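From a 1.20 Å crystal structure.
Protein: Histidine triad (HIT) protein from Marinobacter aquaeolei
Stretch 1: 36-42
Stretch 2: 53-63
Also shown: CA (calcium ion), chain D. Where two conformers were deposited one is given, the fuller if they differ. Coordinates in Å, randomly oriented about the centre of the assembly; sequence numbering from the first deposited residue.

Stretch 1 (36-42) ILVPRVS
Stretch 2, residues 53-63: EQQQRLLFESS

Residues 36-39 form the end of a β-strand (phi/psi -117/132, -101/125, -118/105 and -62/133 in order), which passes into a loop at Arg-40 (-84/64) and Val-41 (-133/123). Residues 53-63 are helical throughout, with phi near -65° and psi near -42°, and i to i+4 hydrogen bonds such as Ser-62 N to Leu-58 O (2.8 Å). Strand and helix run nearly antiparallel, at 162°, and their axes approach to 10.2 Å. The register places Leu-37 CA 7.6 Å from Ser-62 CA and Pro-39 CA 7.5 Å from Leu-58 CA.

No hydrogen bond joins the stretches; the contact, burying 242 Å², is chiefly apolar. Alternation along the strand turns Leu-37 and Pro-39 toward the helix and Val-38 away. Leu-37 (mt) has the largest area covered by the other stretch, 70 Å²: its CD1 lies 4.2 Å from Leu-58 CD1, 3.9 Å from Ser-62 N and 4.2 Å from Glu-61 CB. The CA-to-CB bond of Leu-58 points sideways relative to the strand, but in the tp rotamer the end of its side chain comes nearer, with CD2 4.2 Å from Pro-39 CG, so it packs against both strand residues. Beyond the strand, Val-41 (t) sets CG2 3.6 Å from OE1 of Gln-54 (mt).

Within the helix, Arg-57 (chi1 t, chi2 p) forms a salt bridge with Glu-61 (mt), NE to OE2 2.8 Å. One turn apart, Glu-53 OE1 (2.9 Å) and Gln-56 OE1 (2.4 Å) bind calcium CA.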

# COMPACT_ATOMS: atom_id res chain seq x y z
N ILE A 36 -2.35 4.48 -11.20
CA ILE A 36 -1.35 3.47 -10.94
C ILE A 36 -0.00 4.02 -11.40
O ILE A 36 0.10 4.55 -12.50
CB ILE A 36 -1.73 2.18 -11.67
CG1 ILE A 36 -3.11 1.69 -11.18
CG2 ILE A 36 -0.67 1.10 -11.46
CD1 ILE A 36 -3.62 0.48 -11.90
N LEU A 37 1.02 3.88 -10.55
CA LEU A 37 2.41 4.14 -10.94
C LEU A 37 3.11 2.83 -11.21
O LEU A 37 3.10 1.95 -10.35
CB LEU A 37 3.17 4.90 -9.85
CG LEU A 37 2.73 6.31 -9.55
CD1 LEU A 37 3.60 6.89 -8.41
CD2 LEU A 37 2.82 7.17 -10.80
N VAL A 38 3.68 2.69 -12.40
CA VAL A 38 4.41 1.48 -12.79
C VAL A 38 5.87 1.87 -13.05
O VAL A 38 6.19 2.45 -14.09
CB VAL A 38 3.85 0.80 -14.02
CG1 VAL A 38 4.51 -0.58 -14.20
CG2 VAL A 38 2.31 0.66 -13.94
N PRO A 39 6.79 1.54 -12.11
CA PRO A 39 8.19 1.87 -12.35
C PRO A 39 8.71 1.13 -13.59
O PRO A 39 8.47 -0.06 -13.75
CB PRO A 39 8.91 1.36 -11.08
CG PRO A 39 7.87 1.27 -10.08
CD PRO A 39 6.58 0.98 -10.77
N ARG A 40 9.39 1.87 -14.46
CA ARG A 40 9.87 1.32 -15.74
C ARG A 40 11.21 0.60 -15.52
O ARG A 40 12.25 0.99 -16.04
CB ARG A 40 10.02 2.40 -16.79
CG ARG A 40 8.70 3.01 -17.25
CD ARG A 40 8.92 3.93 -18.45
NE ARG A 40 9.68 5.08 -18.00
CZ ARG A 40 9.12 6.15 -17.44
NH1 ARG A 40 7.80 6.31 -17.47
NH2 ARG A 40 9.83 7.11 -16.90
N VAL A 41 11.16 -0.46 -14.74
CA VAL A 41 12.33 -1.27 -14.37
C VAL A 41 11.90 -2.72 -14.58
O VAL A 41 10.91 -3.15 -14.00
CB VAL A 41 12.76 -1.02 -12.92
CG1 VAL A 41 13.97 -1.89 -12.57
CG2 VAL A 41 13.06 0.46 -12.65
N SER A 42 12.61 -3.48 -15.40
CA SER A 42 12.20 -4.84 -15.70
C SER A 42 12.34 -5.76 -14.49
O SER A 42 13.23 -5.60 -13.67
CB SER A 42 12.99 -5.38 -16.89
OG SER A 42 14.35 -5.57 -16.55
N GLU A 53 17.86 3.84 -4.27
CA GLU A 53 17.55 5.17 -4.81
C GLU A 53 16.26 5.18 -5.61
O GLU A 53 15.55 6.20 -5.64
CB GLU A 53 18.70 5.70 -5.68
CG GLU A 53 19.96 5.98 -4.89
CD GLU A 53 19.85 7.19 -3.94
OE1 GLU A 53 18.91 8.03 -4.01
OE2 GLU A 53 20.75 7.29 -3.09
N GLN A 54 15.96 4.06 -6.27
CA GLN A 54 14.71 3.97 -7.01
C GLN A 54 13.52 3.77 -6.11
O GLN A 54 12.45 4.33 -6.37
CB GLN A 54 14.79 2.89 -8.11
CG GLN A 54 15.79 3.27 -9.19
CD GLN A 54 16.03 2.20 -10.21
OE1 GLN A 54 15.50 1.12 -10.13
NE2 GLN A 54 16.94 2.46 -11.12
N GLN A 55 13.72 3.08 -4.98
CA GLN A 55 12.67 3.09 -3.97
C GLN A 55 12.35 4.52 -3.49
O GLN A 55 11.18 4.89 -3.32
CB GLN A 55 13.03 2.24 -2.74
CG GLN A 55 13.18 0.76 -3.01
CD GLN A 55 13.47 -0.03 -1.75
OE1 GLN A 55 12.92 0.29 -0.67
NE2 GLN A 55 14.34 -1.03 -1.84
N GLN A 56 13.40 5.28 -3.23
CA GLN A 56 13.20 6.65 -2.75
C GLN A 56 12.57 7.55 -3.82
O GLN A 56 11.78 8.41 -3.48
CB GLN A 56 14.50 7.24 -2.22
CG GLN A 56 14.98 6.59 -0.92
CD GLN A 56 16.19 7.28 -0.34
OE1 GLN A 56 16.86 8.07 -1.04
NE2 GLN A 56 16.46 7.04 0.94
N ARG A 57 12.88 7.34 -5.09
CA ARG A 57 12.21 8.08 -6.14
C ARG A 57 10.74 7.70 -6.24
O ARG A 57 9.88 8.58 -6.40
CB ARG A 57 12.93 7.91 -7.48
CG ARG A 57 12.29 8.67 -8.64
CD ARG A 57 12.45 10.17 -8.50
NE ARG A 57 11.51 10.86 -9.38
CZ ARG A 57 11.43 12.18 -9.45
NH1 ARG A 57 12.33 12.95 -8.84
NH2 ARG A 57 10.47 12.71 -10.17
N LEU A 58 10.45 6.42 -6.15
CA LEU A 58 9.07 5.98 -6.17
C LEU A 58 8.28 6.60 -5.01
O LEU A 58 7.15 7.02 -5.19
CB LEU A 58 8.97 4.44 -6.10
CG LEU A 58 7.57 3.84 -6.15
CD1 LEU A 58 6.80 4.29 -7.41
CD2 LEU A 58 7.70 2.32 -6.06
N LEU A 59 8.88 6.61 -3.82
CA LEU A 59 8.24 7.25 -2.68
C LEU A 59 7.97 8.72 -2.93
O LEU A 59 6.88 9.24 -2.65
CB LEU A 59 9.13 7.08 -1.43
CG LEU A 59 8.76 7.90 -0.20
CD1 LEU A 59 7.41 7.47 0.38
CD2 LEU A 59 9.92 7.79 0.87
N PHE A 60 8.96 9.44 -3.45
CA PHE A 60 8.78 10.87 -3.76
C PHE A 60 7.58 11.04 -4.70
O PHE A 60 6.70 11.89 -4.47
CB PHE A 60 10.05 11.47 -4.40
CG PHE A 60 9.82 12.81 -4.99
CD1 PHE A 60 9.72 13.92 -4.19
CD2 PHE A 60 9.56 12.95 -6.35
CE1 PHE A 60 9.46 15.18 -4.78
CE2 PHE A 60 9.28 14.18 -6.93
CZ PHE A 60 9.22 15.29 -6.12
N GLU A 61 7.55 10.26 -5.77
CA GLU A 61 6.49 10.38 -6.77
C GLU A 61 5.13 10.01 -6.19
O GLU A 61 4.13 10.68 -6.44
CB GLU A 61 6.80 9.53 -8.02
CG GLU A 61 8.05 10.06 -8.75
CD GLU A 61 8.36 9.35 -10.06
OE1 GLU A 61 7.60 8.43 -10.39
OE2 GLU A 61 9.35 9.72 -10.74
N SER A 62 5.08 8.92 -5.43
CA SER A 62 3.83 8.44 -4.84
C SER A 62 3.27 9.44 -3.85
O SER A 62 2.06 9.73 -3.86
CB SER A 62 4.08 7.12 -4.13
OG SER A 62 2.90 6.65 -3.49
N SER A 63 4.13 9.97 -2.97
CA SER A 63 3.67 10.96 -2.00
C SER A 63 3.20 12.23 -2.68
O SER A 63 2.19 12.84 -2.26
CB SER A 63 4.77 11.27 -1.00
OG SER A 63 4.84 10.21 -0.06
CA CA D . 18.46 9.70 -1.72
O HOH W 1 20.32 8.17 -0.83
O HOH W 2 18.45 9.48 0.85